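Local coordinates for choline binding protein A (Lactobacillus salivarius str. Ren, PDB 5GT1) that probably acts through its C-terminal M23 domain as a zinc-dependent cell-wall peptidase, in a choline-binding surface protein linked to adhesion to intestinal cells, at residues G35-A40 with L60-I65; F56-D61 with A151-N156; V79-G84 with Y92-S97; V103-F108 with H135-I140; G139-T144 with G158-P163. One frame throughout, in Å; residues are numbered along the deposited sequence.

Interaction 1: G35-A40 with L60-I65; sequences GYFSGA and LDFGSI. With ZN (zinc ion), chain B.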
# COMPACT_ATOMS: atom_id res chain seq x y z
N GLY A 35 -1.50 12.04 -8.55
CA GLY A 35 -1.34 11.64 -9.95
C GLY A 35 -2.60 11.00 -10.50
O GLY A 35 -3.71 11.35 -10.10
N TYR A 36 -2.43 10.06 -11.42
CA TYR A 36 -3.57 9.46 -12.12
C TYR A 36 -3.39 7.95 -12.14
O TYR A 36 -2.26 7.46 -12.19
CB TYR A 36 -3.64 9.99 -13.56
CG TYR A 36 -3.61 11.49 -13.64
CD1 TYR A 36 -4.75 12.25 -13.36
CD2 TYR A 36 -2.43 12.16 -13.97
CE1 TYR A 36 -4.72 13.65 -13.41
CE2 TYR A 36 -2.38 13.56 -14.04
CZ TYR A 36 -3.53 14.29 -13.75
OH TYR A 36 -3.50 15.67 -13.80
N PHE A 37 -4.51 7.23 -12.15
CA PHE A 37 -4.51 5.77 -12.13
C PHE A 37 -5.36 5.21 -13.24
O PHE A 37 -6.41 5.78 -13.55
CB PHE A 37 -5.08 5.29 -10.79
CG PHE A 37 -4.33 5.80 -9.60
CD1 PHE A 37 -3.22 5.10 -9.12
CD2 PHE A 37 -4.73 6.98 -8.96
CE1 PHE A 37 -2.54 5.57 -8.00
CE2 PHE A 37 -4.04 7.45 -7.86
CZ PHE A 37 -2.93 6.75 -7.39
N SER A 38 -4.94 4.09 -13.81
CA SER A 38 -5.77 3.41 -14.81
C SER A 38 -6.86 2.62 -14.09
O SER A 38 -6.81 2.43 -12.87
CB SER A 38 -4.90 2.46 -15.63
OG SER A 38 -4.52 1.36 -14.81
N GLY A 39 -7.85 2.14 -14.84
CA GLY A 39 -8.96 1.37 -14.26
C GLY A 39 -8.45 0.18 -13.44
O GLY A 39 -8.94 -0.07 -12.33
N ALA A 40 -7.45 -0.52 -13.98
CA ALA A 40 -6.85 -1.70 -13.32
C ALA A 40 -6.12 -1.37 -12.01
O ALA A 40 -6.15 -2.16 -11.06
CB ALA A 40 -5.93 -2.45 -14.29
N LEU A 60 -4.31 -0.18 -4.04
CA LEU A 60 -4.06 0.85 -5.03
C LEU A 60 -2.66 0.65 -5.59
O LEU A 60 -1.70 0.57 -4.83
CB LEU A 60 -4.17 2.23 -4.37
CG LEU A 60 -4.01 3.46 -5.28
CD1 LEU A 60 -5.07 3.48 -6.38
CD2 LEU A 60 -4.05 4.74 -4.46
N ASP A 61 -2.56 0.55 -6.91
CA ASP A 61 -1.26 0.34 -7.57
C ASP A 61 -0.63 1.66 -8.03
O ASP A 61 -1.28 2.47 -8.70
CB ASP A 61 -1.42 -0.53 -8.80
CG ASP A 61 -1.78 -1.97 -8.46
OD1 ASP A 61 -1.68 -2.37 -7.28
OD2 ASP A 61 -2.14 -2.69 -9.41
N PHE A 62 0.64 1.85 -7.69
CA PHE A 62 1.40 3.02 -8.14
C PHE A 62 2.47 2.49 -9.09
O PHE A 62 3.44 1.90 -8.63
CB PHE A 62 2.07 3.68 -6.93
CG PHE A 62 1.10 4.28 -5.93
CD1 PHE A 62 0.89 5.66 -5.91
CD2 PHE A 62 0.44 3.48 -4.99
CE1 PHE A 62 0.00 6.23 -5.00
CE2 PHE A 62 -0.43 4.05 -4.06
CZ PHE A 62 -0.65 5.43 -4.07
N GLY A 63 2.27 2.67 -10.40
CA GLY A 63 3.23 2.16 -11.39
C GLY A 63 4.47 3.02 -11.49
O GLY A 63 4.43 4.22 -11.20
N SER A 64 5.58 2.43 -11.90
CA SER A 64 6.82 3.20 -12.08
C SER A 64 6.66 4.26 -13.18
O SER A 64 7.35 5.25 -13.18
CB SER A 64 8.00 2.28 -12.38
OG SER A 64 7.78 1.55 -13.57
N ILE A 65 5.74 4.03 -14.12
CA ILE A 65 5.47 5.00 -15.19
C ILE A 65 4.57 6.14 -14.73
O ILE A 65 4.92 7.32 -14.87
CB ILE A 65 4.86 4.32 -16.44
CG1 ILE A 65 5.84 3.29 -17.01
CG2 ILE A 65 4.55 5.36 -17.51
CD1 ILE A 65 5.18 2.24 -17.89
ZN ZN B . -2.53 -4.30 -6.91
O HOH W 1 -2.46 -5.33 -9.20
O HOH W 2 -3.10 -6.50 -6.65
O HOH W 3 -0.69 -5.30 -7.39
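Asp-61, whose backbone O lies against the Phe-37 ring, binds the zinc ion through OD1 at 2.1 Å, while its OD2 takes a proton from the metal-bound water 1 at 2.7 Å. This is the aspartate of the His-x-x-x-Asp motif of M23 peptidases; His-57 and His-137 supply the other protein ligands. One carboxylate oxygen thus holds the metal and the other steadies a water of its shell. Behind the site, the loop 35-40 lays Phe-37 over strand 60-63. With CG anti to the carbonyl carbon (chi1 -58°), the ring reaches in among three consecutive residues of the strand. Leu-60 CD1 covers one face, 3.8 Å from the centroid. The buried Asp-61 O sits at the ring edge, in its plane, 3.3 Å from Phe-37 CD1; it has no hydrogen-bond partner in the model, and ring C-H groups are what it meets here. Further along the edge, Phe-37 points at the face of Phe-62 in a T-shaped pair, planes at 82°, with His-67 meeting both rings. Both Leu-60 methyls lie on the same side of the Phe-37 ring, CD2 further out, 3.7 Å from Phe-37 CZ.

Interaction 2: F56-D61 with A151-N156; sequences FHDGLD and ANSFNN. With ZN (zinc ion), chain B.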
# COMPACT_ATOMS: atom_id res chain seq x y z
N PHE A 56 -12.17 -7.75 -8.33
CA PHE A 56 -11.92 -6.88 -7.18
C PHE A 56 -10.43 -6.66 -6.96
O PHE A 56 -9.65 -7.62 -6.94
CB PHE A 56 -12.55 -7.46 -5.92
CG PHE A 56 -12.33 -6.63 -4.68
CD1 PHE A 56 -12.98 -5.40 -4.53
CD2 PHE A 56 -11.48 -7.06 -3.66
CE1 PHE A 56 -12.78 -4.63 -3.39
CE2 PHE A 56 -11.29 -6.29 -2.52
CZ PHE A 56 -11.95 -5.08 -2.38
N HIS A 57 -10.05 -5.39 -6.78
CA HIS A 57 -8.67 -5.02 -6.47
C HIS A 57 -8.65 -4.49 -5.06
O HIS A 57 -9.27 -3.45 -4.77
CB HIS A 57 -8.19 -3.98 -7.47
CG HIS A 57 -6.72 -3.62 -7.33
ND1 HIS A 57 -6.26 -2.36 -7.52
CD2 HIS A 57 -5.61 -4.40 -6.97
CE1 HIS A 57 -4.92 -2.35 -7.31
NE2 HIS A 57 -4.53 -3.59 -6.98
N ASP A 58 -7.92 -5.17 -4.17
CA ASP A 58 -7.95 -4.86 -2.73
C ASP A 58 -6.96 -3.76 -2.32
O ASP A 58 -6.64 -3.62 -1.14
CB ASP A 58 -7.72 -6.14 -1.88
CG ASP A 58 -6.29 -6.70 -1.98
OD1 ASP A 58 -5.55 -6.38 -2.94
OD2 ASP A 58 -5.90 -7.48 -1.08
N GLY A 59 -6.45 -3.01 -3.28
CA GLY A 59 -5.46 -1.98 -2.96
C GLY A 59 -5.37 -0.98 -4.07
O GLY A 59 -6.25 -0.93 -4.93
N LEU A 60 -4.31 -0.18 -4.04
CA LEU A 60 -4.06 0.85 -5.03
C LEU A 60 -2.66 0.65 -5.59
O LEU A 60 -1.70 0.57 -4.83
CB LEU A 60 -4.17 2.23 -4.37
CG LEU A 60 -4.01 3.46 -5.28
CD1 LEU A 60 -5.07 3.48 -6.38
CD2 LEU A 60 -4.05 4.74 -4.46
N ASP A 61 -2.56 0.55 -6.91
CA ASP A 61 -1.26 0.34 -7.57
C ASP A 61 -0.63 1.66 -8.03
O ASP A 61 -1.28 2.47 -8.70
CB ASP A 61 -1.42 -0.53 -8.80
CG ASP A 61 -1.78 -1.97 -8.46
OD1 ASP A 61 -1.68 -2.37 -7.28
OD2 ASP A 61 -2.14 -2.69 -9.41
N ALA A 151 -6.43 -13.25 3.33
CA ALA A 151 -7.39 -14.30 2.93
C ALA A 151 -8.63 -13.72 2.22
O ALA A 151 -9.31 -14.41 1.45
CB ALA A 151 -7.80 -15.14 4.13
N ASN A 152 -8.90 -12.43 2.47
CA ASN A 152 -9.97 -11.71 1.79
C ASN A 152 -9.49 -10.78 0.67
O ASN A 152 -10.15 -9.78 0.37
CB ASN A 152 -10.77 -10.90 2.81
CG ASN A 152 -11.69 -11.77 3.64
OD1 ASN A 152 -12.78 -12.12 3.21
ND2 ASN A 152 -11.24 -12.14 4.84
N SER A 153 -8.36 -11.11 0.05
CA SER A 153 -7.82 -10.31 -1.05
C SER A 153 -8.79 -10.07 -2.19
O SER A 153 -8.71 -9.05 -2.87
CB SER A 153 -6.55 -10.96 -1.62
OG SER A 153 -5.54 -10.95 -0.64
N PHE A 154 -9.71 -11.02 -2.42
CA PHE A 154 -10.63 -10.91 -3.56
C PHE A 154 -12.10 -10.72 -3.16
O PHE A 154 -13.02 -10.83 -3.97
CB PHE A 154 -10.40 -12.06 -4.55
CG PHE A 154 -8.97 -12.12 -5.03
CD1 PHE A 154 -8.49 -11.18 -5.94
CD2 PHE A 154 -8.10 -13.07 -4.52
CE1 PHE A 154 -7.16 -11.20 -6.37
CE2 PHE A 154 -6.77 -13.11 -4.94
CZ PHE A 154 -6.30 -12.17 -5.86
N ASN A 155 -12.29 -10.34 -1.90
CA ASN A 155 -13.61 -10.21 -1.34
C ASN A 155 -13.92 -8.76 -1.02
O ASN A 155 -13.30 -8.17 -0.13
CB ASN A 155 -13.76 -11.09 -0.10
CG ASN A 155 -13.68 -12.58 -0.42
OD1 ASN A 155 -13.97 -13.01 -1.54
ND2 ASN A 155 -13.27 -13.37 0.56
N ASN A 156 -14.88 -8.22 -1.75
CA ASN A 156 -15.34 -6.85 -1.59
C ASN A 156 -16.34 -6.74 -0.42
O ASN A 156 -17.50 -6.38 -0.60
CB ASN A 156 -15.95 -6.40 -2.93
CG ASN A 156 -16.33 -4.93 -2.96
OD1 ASN A 156 -15.82 -4.12 -2.19
ND2 ASN A 156 -17.24 -4.59 -3.87
ZN ZN B . -2.53 -4.30 -6.91
O HOH W 4 -7.48 -7.99 -5.11
O HOH W 5 -3.75 -8.87 -1.03
O HOH W 1 -2.46 -5.33 -9.20
O HOH W 2 -3.10 -6.50 -6.65
O HOH W 3 -0.69 -5.30 -7.39
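Phe-56 lies flat beneath Asn-156, whose CB stands 3.9 Å from the ring centroid in a CH-pi contact. Residues 152-155 form a type I beta turn, which packs beside the His-x-x-x-Asp zinc motif of the M23 fold. Phe-56 carries CG anti to its N (chi1 179°), which sends the ring into the turn; the Asn-156 amide lies nearly parallel to it, planes 21° apart, and Ser-153 O comes in at the edge, 3.5 Å from Phe-56 CD2. Ser-153 O also lies 3.2 Å from Asp-58 CB. Asp-58 is turned differently: CG sits between backbone N and carbonyl carbon (chi1 69°), which carries OD2 toward Ser-153 CA and OG. There water 5 donates to Asp-58 OD2 at 2.6 Å and to Ser-153 OG at 2.8 Å, while water 4 accepts from Asp-58 N and links it to Phe-56 O and Ser-153 O. Ser-153 OG is also hydrogen-bonded to Ile-150 O. Between Phe-56 and Asp-58, His-57 points away from the turn and gives NE2 to the zinc ion at 2.1 Å; its ND1 is held by Leu-42 O, fixing the ring's rotation. Within the turn, Asn-155 ND2 donates to Asn-152 OD1 at 3.0 Å from above the carbonyl plane.

Interaction 3: V79-G84 with Y92-S97; sequences VVTQIG and YVVVRS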
# COMPACT_ATOMS: atom_id res chain seq x y z
N VAL A 79 4.11 1.44 13.35
CA VAL A 79 5.22 0.57 13.68
C VAL A 79 5.26 -0.61 12.69
O VAL A 79 4.22 -1.19 12.37
CB VAL A 79 5.15 0.08 15.15
CG1 VAL A 79 3.90 -0.74 15.39
CG2 VAL A 79 6.38 -0.73 15.51
N VAL A 80 6.45 -0.96 12.23
CA VAL A 80 6.61 -2.09 11.33
C VAL A 80 6.37 -3.37 12.14
O VAL A 80 7.07 -3.64 13.12
CB VAL A 80 7.99 -2.09 10.66
CG1 VAL A 80 8.16 -3.30 9.74
CG2 VAL A 80 8.22 -0.78 9.89
N THR A 81 5.37 -4.16 11.74
CA THR A 81 5.01 -5.37 12.47
C THR A 81 5.51 -6.63 11.78
O THR A 81 5.75 -7.65 12.43
CB THR A 81 3.49 -5.49 12.70
OG1 THR A 81 2.79 -5.38 11.46
CG2 THR A 81 3.00 -4.41 13.63
N GLN A 82 5.67 -6.55 10.47
CA GLN A 82 5.95 -7.74 9.70
C GLN A 82 6.64 -7.41 8.39
O GLN A 82 6.28 -6.44 7.70
CB GLN A 82 4.64 -8.50 9.45
CG GLN A 82 4.80 -9.92 8.92
CD GLN A 82 3.46 -10.62 8.78
OE1 GLN A 82 2.69 -10.71 9.74
NE2 GLN A 82 3.18 -11.11 7.59
N ILE A 83 7.65 -8.21 8.06
CA ILE A 83 8.26 -8.18 6.74
C ILE A 83 8.28 -9.64 6.31
O ILE A 83 8.86 -10.49 7.02
CB ILE A 83 9.69 -7.58 6.77
CG1 ILE A 83 9.66 -6.13 7.29
CG2 ILE A 83 10.35 -7.68 5.40
CD1 ILE A 83 11.02 -5.50 7.49
N GLY A 84 7.67 -9.93 5.16
CA GLY A 84 7.63 -11.30 4.67
C GLY A 84 7.58 -11.46 3.18
O GLY A 84 7.70 -10.49 2.42
N TYR A 92 6.82 -8.02 1.12
CA TYR A 92 5.92 -6.98 1.64
C TYR A 92 6.30 -6.49 3.03
O TYR A 92 6.95 -7.19 3.80
CB TYR A 92 4.46 -7.47 1.62
CG TYR A 92 4.23 -8.64 2.54
CD1 TYR A 92 3.80 -8.43 3.86
CD2 TYR A 92 4.44 -9.94 2.11
CE1 TYR A 92 3.60 -9.50 4.73
CE2 TYR A 92 4.24 -11.02 2.97
CZ TYR A 92 3.82 -10.79 4.28
OH TYR A 92 3.62 -11.84 5.14
N VAL A 93 5.88 -5.27 3.35
CA VAL A 93 6.08 -4.68 4.66
C VAL A 93 4.72 -4.30 5.21
O VAL A 93 3.91 -3.70 4.49
CB VAL A 93 6.93 -3.39 4.55
CG1 VAL A 93 7.17 -2.78 5.93
CG2 VAL A 93 8.24 -3.70 3.85
N VAL A 94 4.47 -4.66 6.47
CA VAL A 94 3.24 -4.31 7.17
C VAL A 94 3.56 -3.29 8.28
O VAL A 94 4.46 -3.50 9.10
CB VAL A 94 2.55 -5.57 7.78
CG1 VAL A 94 1.21 -5.20 8.44
CG2 VAL A 94 2.35 -6.62 6.69
N VAL A 95 2.84 -2.17 8.25
CA VAL A 95 2.95 -1.12 9.25
C VAL A 95 1.59 -0.96 9.92
O VAL A 95 0.56 -0.87 9.24
CB VAL A 95 3.38 0.23 8.61
CG1 VAL A 95 3.41 1.34 9.65
CG2 VAL A 95 4.74 0.11 7.94
N ARG A 96 1.57 -0.92 11.25
CA ARG A 96 0.32 -0.80 12.01
C ARG A 96 0.32 0.51 12.77
O ARG A 96 1.27 0.80 13.48
CB ARG A 96 0.15 -1.97 12.99
CG ARG A 96 -1.06 -1.84 13.92
CD ARG A 96 -2.37 -2.19 13.24
NE ARG A 96 -3.52 -1.69 14.00
CZ ARG A 96 -4.79 -1.72 13.59
NH1 ARG A 96 -5.11 -2.23 12.39
NH2 ARG A 96 -5.75 -1.24 14.37
N SER A 97 -0.72 1.31 12.58
CA SER A 97 -0.94 2.51 13.38
C SER A 97 -2.05 2.22 14.41
O SER A 97 -2.43 1.06 14.60
CB SER A 97 -1.32 3.70 12.49
OG SER A 97 -2.59 3.52 11.90
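Tyr-92 spreads its ring beneath Gly-84 near the turn end of an antiparallel beta hairpin, strands 78-86 and 92-96, within the M23 domain. From the backbone outward, its CB rests on Gln-105 of the next strand; with chi1 at 65°, CG lies between backbone N and carbonyl carbon, and the ring folds back across the hairpin instead of leaving it. CD2 then meets Gly-84 O at 3.3 Å, CE2 lies under Gly-84 C at 3.4 Å, and Gly-84 CA stands over the ring face in a CH-pi contact. On the other flank, CE1 passes Gln-82 NE2, and at the tip OH receives a weak, strongly bent hydrogen bond (123°) from that same NE2, which comes in at the ring edge. A side chain on Gly-84 would run into this hydroxyl. Replacing Tyr-92 by alanine would probably uncover the Gly-84 backbone and set the Gln-82 amide free to turn. On the opposite face of the sheet, Val-80 CG1 touches Val-93 CG1 at 4.0 Å, and Val-95 and Ile-83 continue the apolar row. A classic beta bulge interrupts the pairing, with Thr-81 and Gln-82 both facing Val-94: Val-94 O takes Thr-81 N at 2.9 Å and, weakly, Thr-81 OG1, while Val-94 N donates almost straight to Gln-82 O at 2.8 Å.

Interaction 4: V103-F108 with H135-I140; sequences VYQEAF and HLHLGI. With ZN (zinc ion), chain B.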
# COMPACT_ATOMS: atom_id res chain seq x y z
N VAL A 103 -0.27 -2.21 4.12
CA VAL A 103 0.57 -3.23 3.47
C VAL A 103 1.25 -2.62 2.24
O VAL A 103 0.58 -2.15 1.33
CB VAL A 103 -0.26 -4.47 3.09
CG1 VAL A 103 0.65 -5.57 2.52
CG2 VAL A 103 -1.03 -4.97 4.30
N TYR A 104 2.58 -2.62 2.23
CA TYR A 104 3.34 -2.17 1.06
C TYR A 104 3.88 -3.42 0.40
O TYR A 104 4.71 -4.13 0.98
CB TYR A 104 4.51 -1.25 1.45
CG TYR A 104 4.11 -0.02 2.22
CD1 TYR A 104 4.02 1.23 1.59
CD2 TYR A 104 3.82 -0.09 3.59
CE1 TYR A 104 3.64 2.37 2.30
CE2 TYR A 104 3.43 1.05 4.30
CZ TYR A 104 3.34 2.27 3.63
OH TYR A 104 2.97 3.40 4.35
N GLN A 105 3.43 -3.72 -0.82
CA GLN A 105 3.80 -4.99 -1.43
C GLN A 105 4.19 -4.80 -2.90
O GLN A 105 3.96 -3.72 -3.48
CB GLN A 105 2.65 -5.99 -1.30
CG GLN A 105 1.45 -5.63 -2.17
CD GLN A 105 0.24 -6.50 -1.92
OE1 GLN A 105 -0.22 -6.61 -0.78
NE2 GLN A 105 -0.29 -7.12 -2.98
N GLU A 106 4.78 -5.85 -3.48
CA GLU A 106 5.13 -5.94 -4.91
C GLU A 106 6.20 -4.99 -5.45
O GLU A 106 6.71 -5.19 -6.56
CB GLU A 106 3.87 -5.94 -5.77
CG GLU A 106 3.00 -7.15 -5.47
CD GLU A 106 1.72 -7.10 -6.26
OE1 GLU A 106 1.77 -7.40 -7.48
OE2 GLU A 106 0.69 -6.75 -5.66
N ALA A 107 6.56 -3.98 -4.67
CA ALA A 107 7.53 -2.97 -5.10
C ALA A 107 8.98 -3.46 -5.03
O ALA A 107 9.87 -2.87 -5.64
CB ALA A 107 7.40 -1.72 -4.24
N PHE A 108 9.23 -4.51 -4.24
CA PHE A 108 10.59 -4.86 -3.84
C PHE A 108 10.96 -6.26 -4.38
O PHE A 108 10.38 -7.27 -3.96
CB PHE A 108 10.72 -4.80 -2.31
CG PHE A 108 9.98 -3.63 -1.69
CD1 PHE A 108 10.44 -2.32 -1.87
CD2 PHE A 108 8.82 -3.83 -0.94
CE1 PHE A 108 9.75 -1.24 -1.31
CE2 PHE A 108 8.13 -2.76 -0.36
CZ PHE A 108 8.60 -1.47 -0.55
N HIS A 135 5.66 -1.78 -10.11
CA HIS A 135 4.68 -1.08 -9.24
C HIS A 135 4.76 -1.41 -7.79
O HIS A 135 5.27 -2.47 -7.38
CB HIS A 135 3.24 -1.31 -9.71
CG HIS A 135 2.76 -2.72 -9.49
ND1 HIS A 135 3.28 -3.78 -10.15
CD2 HIS A 135 1.79 -3.23 -8.63
CE1 HIS A 135 2.67 -4.91 -9.75
NE2 HIS A 135 1.75 -4.57 -8.81
N LEU A 136 4.26 -0.46 -7.00
CA LEU A 136 3.93 -0.66 -5.62
C LEU A 136 2.44 -0.89 -5.56
O LEU A 136 1.67 -0.17 -6.20
CB LEU A 136 4.28 0.61 -4.81
CG LEU A 136 3.64 0.75 -3.42
CD1 LEU A 136 4.31 -0.20 -2.43
CD2 LEU A 136 3.72 2.19 -2.92
N HIS A 137 2.02 -1.89 -4.79
CA HIS A 137 0.62 -2.03 -4.38
C HIS A 137 0.52 -1.69 -2.91
O HIS A 137 1.22 -2.27 -2.06
CB HIS A 137 0.14 -3.46 -4.68
CG HIS A 137 -1.21 -3.82 -4.09
ND1 HIS A 137 -2.28 -4.13 -4.86
CD2 HIS A 137 -1.62 -3.97 -2.76
CE1 HIS A 137 -3.33 -4.44 -4.07
NE2 HIS A 137 -2.93 -4.35 -2.78
N LEU A 138 -0.36 -0.73 -2.61
CA LEU A 138 -0.62 -0.31 -1.24
C LEU A 138 -2.01 -0.80 -0.82
O LEU A 138 -2.98 -0.56 -1.53
CB LEU A 138 -0.55 1.21 -1.11
CG LEU A 138 -0.92 1.82 0.25
CD1 LEU A 138 0.05 1.42 1.37
CD2 LEU A 138 -1.00 3.34 0.12
N GLY A 139 -2.08 -1.50 0.30
CA GLY A 139 -3.37 -1.95 0.85
C GLY A 139 -3.55 -1.37 2.24
O GLY A 139 -2.59 -1.24 3.00
N ILE A 140 -4.79 -1.01 2.56
CA ILE A 140 -5.12 -0.48 3.88
C ILE A 140 -6.35 -1.20 4.43
O ILE A 140 -7.35 -1.34 3.73
CB ILE A 140 -5.36 1.05 3.85
CG1 ILE A 140 -4.12 1.78 3.29
CG2 ILE A 140 -5.64 1.56 5.27
CD1 ILE A 140 -4.30 3.29 3.14
ZN ZN B . -2.53 -4.30 -6.91
O HOH W 3 -0.69 -5.30 -7.39
O HOH W 2 -3.10 -6.50 -6.65
O HOH W 1 -2.46 -5.33 -9.20
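Gln-105 lays its amide over the face of His-137, NE2 3.4 Å above the ring plane, while His-137 ND1 binds the zinc ion at 2.1 Å. The looser, partly exposed side is this metal face, where polar groups and waters share the work. Gln-105 NE2 donates to Glu-106 OE2 at 2.9 Å, and OE2 also takes a proton from metal-bound water 3; OE1 receives a weak bond from His-135 NE2, the carboxylate standing nearly upright to that ring. An alanine in place of Gln-105 is likely to leave the His-137 face uncovered and Glu-106 OE2 without its amide mate. The other face is buried and tight: Leu-138 CD1 sits 4.0 Å from the Tyr-104 ring centroid, and Leu-136 CD1 wedges between Tyr-104 CB and Ala-107 CB. Four main-chain bonds pair these antiparallel strands of the M23 sheet. Strand 92-96 flanks 101-108, strand 56-63 pairs with the far edge of 135-141, and helix 163-173 covers Leu-138 and Ile-140.

Interaction 5: G139-T144 with G158-P163; sequences GITRET and GTWLDP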
# COMPACT_ATOMS: atom_id res chain seq x y z
N GLY A 139 -2.08 -1.50 0.30
CA GLY A 139 -3.37 -1.95 0.85
C GLY A 139 -3.55 -1.37 2.24
O GLY A 139 -2.59 -1.24 3.00
N ILE A 140 -4.79 -1.01 2.56
CA ILE A 140 -5.12 -0.48 3.88
C ILE A 140 -6.35 -1.20 4.43
O ILE A 140 -7.35 -1.34 3.73
CB ILE A 140 -5.36 1.05 3.85
CG1 ILE A 140 -4.12 1.78 3.29
CG2 ILE A 140 -5.64 1.56 5.27
CD1 ILE A 140 -4.30 3.29 3.14
N THR A 141 -6.27 -1.64 5.69
CA THR A 141 -7.38 -2.34 6.35
C THR A 141 -7.43 -1.96 7.81
O THR A 141 -6.39 -1.67 8.41
CB THR A 141 -7.26 -3.89 6.18
OG1 THR A 141 -8.37 -4.55 6.83
CG2 THR A 141 -5.96 -4.43 6.77
N ARG A 142 -8.62 -1.95 8.41
CA ARG A 142 -8.66 -1.81 9.88
C ARG A 142 -8.32 -3.13 10.58
O ARG A 142 -7.94 -3.13 11.77
CB ARG A 142 -10.00 -1.28 10.38
CG ARG A 142 -10.21 0.18 10.05
CD ARG A 142 -11.52 0.67 10.63
NE ARG A 142 -12.02 1.79 9.84
CZ ARG A 142 -11.87 3.06 10.17
NH1 ARG A 142 -11.24 3.38 11.29
NH2 ARG A 142 -12.35 4.01 9.38
N GLU A 143 -8.45 -4.24 9.85
CA GLU A 143 -8.17 -5.58 10.39
C GLU A 143 -6.75 -5.65 10.95
O GLU A 143 -5.79 -5.15 10.35
CB GLU A 143 -8.41 -6.67 9.34
CG GLU A 143 -8.07 -8.10 9.77
CD GLU A 143 -8.90 -8.58 10.96
OE1 GLU A 143 -10.14 -8.66 10.82
OE2 GLU A 143 -8.30 -8.86 12.04
N THR A 144 -6.65 -6.29 12.11
CA THR A 144 -5.44 -6.32 12.88
C THR A 144 -4.63 -7.59 12.52
O THR A 144 -3.40 -7.59 12.55
CB THR A 144 -5.84 -6.20 14.37
OG1 THR A 144 -5.13 -5.11 14.98
CG2 THR A 144 -5.66 -7.47 15.14
N GLY A 158 -15.74 -5.08 2.68
CA GLY A 158 -15.39 -4.06 3.67
C GLY A 158 -14.07 -4.29 4.38
O GLY A 158 -13.65 -3.45 5.16
N THR A 159 -13.40 -5.42 4.12
CA THR A 159 -12.11 -5.67 4.76
C THR A 159 -11.07 -4.60 4.35
O THR A 159 -10.44 -3.98 5.21
CB THR A 159 -11.56 -7.07 4.39
OG1 THR A 159 -12.47 -8.07 4.86
CG2 THR A 159 -10.19 -7.32 5.02
N TRP A 160 -10.92 -4.41 3.05
CA TRP A 160 -9.95 -3.48 2.49
C TRP A 160 -10.63 -2.19 2.17
O TRP A 160 -11.79 -2.17 1.75
CB TRP A 160 -9.30 -4.08 1.24
CG TRP A 160 -8.48 -5.31 1.58
CD1 TRP A 160 -8.86 -6.67 1.44
CD2 TRP A 160 -7.15 -5.34 2.17
NE1 TRP A 160 -7.85 -7.49 1.88
CE2 TRP A 160 -6.80 -6.76 2.33
CE3 TRP A 160 -6.22 -4.36 2.55
CZ2 TRP A 160 -5.56 -7.16 2.85
CZ3 TRP A 160 -5.00 -4.77 3.08
CH2 TRP A 160 -4.67 -6.14 3.22
N LEU A 161 -9.90 -1.10 2.38
CA LEU A 161 -10.40 0.24 2.17
C LEU A 161 -9.68 0.90 1.01
O LEU A 161 -8.54 0.53 0.69
CB LEU A 161 -10.21 1.08 3.45
CG LEU A 161 -10.68 0.42 4.74
CD1 LEU A 161 -10.24 1.21 5.97
CD2 LEU A 161 -12.19 0.20 4.74
N ASP A 162 -10.33 1.88 0.38
CA ASP A 162 -9.74 2.57 -0.76
C ASP A 162 -8.61 3.49 -0.29
O ASP A 162 -8.88 4.50 0.37
CB ASP A 162 -10.82 3.38 -1.50
CG ASP A 162 -10.29 4.07 -2.75
OD1 ASP A 162 -9.06 4.05 -3.01
OD2 ASP A 162 -11.12 4.64 -3.48
N PRO A 163 -7.33 3.14 -0.60
CA PRO A 163 -6.24 3.99 -0.13
C PRO A 163 -6.27 5.38 -0.76
O PRO A 163 -5.80 6.33 -0.12
CB PRO A 163 -4.97 3.23 -0.57
CG PRO A 163 -5.43 1.80 -0.70
CD PRO A 163 -6.81 1.94 -1.30
O HOH W 6 -6.64 -1.33 0.43
O HOH W 7 -11.29 -2.48 7.36
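Trp-160 presents one indole face to Thr-141 CB, 4.2 Å from the centroid of the six-membered ring, and Thr-159 CG2 lies over the same face. At the ring edge runs the main chain: Ile-140 N lies in the ring plane and Gly-139 C comes 3.8 Å from Trp-160 CZ3, and a CB on Gly-139 would run into CZ3. Trp-160 NE1 is bonded to Ala-149 O. Beside the ring, the short, weakly bonded strand 160-161 joins the M23 sheet at the end of strand 135-141 through Leu-161 N, which donates to Ile-140 O at 2.9 Å, nearly straight. Thr-141 makes the second link. Its OG1, anti to the backbone N (chi1 180°), gives its proton to Thr-159 O at 2.7 Å from above the carbonyl plane and accepts Glu-143 N at 3.0 Å, an ST turn. Water 7 bridges Arg-142 N and Thr-159 O, and water 6 links Ile-140 N to Leu-161 O. Ile-140 CD1 packs on Pro-163 CB at 3.8 Å, where helix 163-173 begins with Asp-162 as its N-cap. With one direct main-chain bond, one hydroxyl and two bridging waters, the short strand is probably held by the buried indole and Pro-163 together with these few polar links.

Overall arrangement
Interaction 4 is nearest the centre of the chain, and the others are arranged round it. Strands 56-63 and 135-141 are neighbours, so interactions 1, 2 and 4 each bring ligands to one zinc ion and share its three waters. Interaction 1 backs that site with buried aromatic packing, whereas interaction 2 lies at the surface and combines the packing of Phe-56 with water bridges, without a direct hydrogen bond between its segments. Interaction 3 stands across the sheet, partly buried and held mainly by regular main-chain bonds; it meets interaction 4 where strand 92-96 pairs with 101-108. Interaction 5 continues strand 135-141 beyond interaction 4, is buried, and touches interaction 3 through Arg-96 and Arg-142 O and interaction 2 through Trp-160.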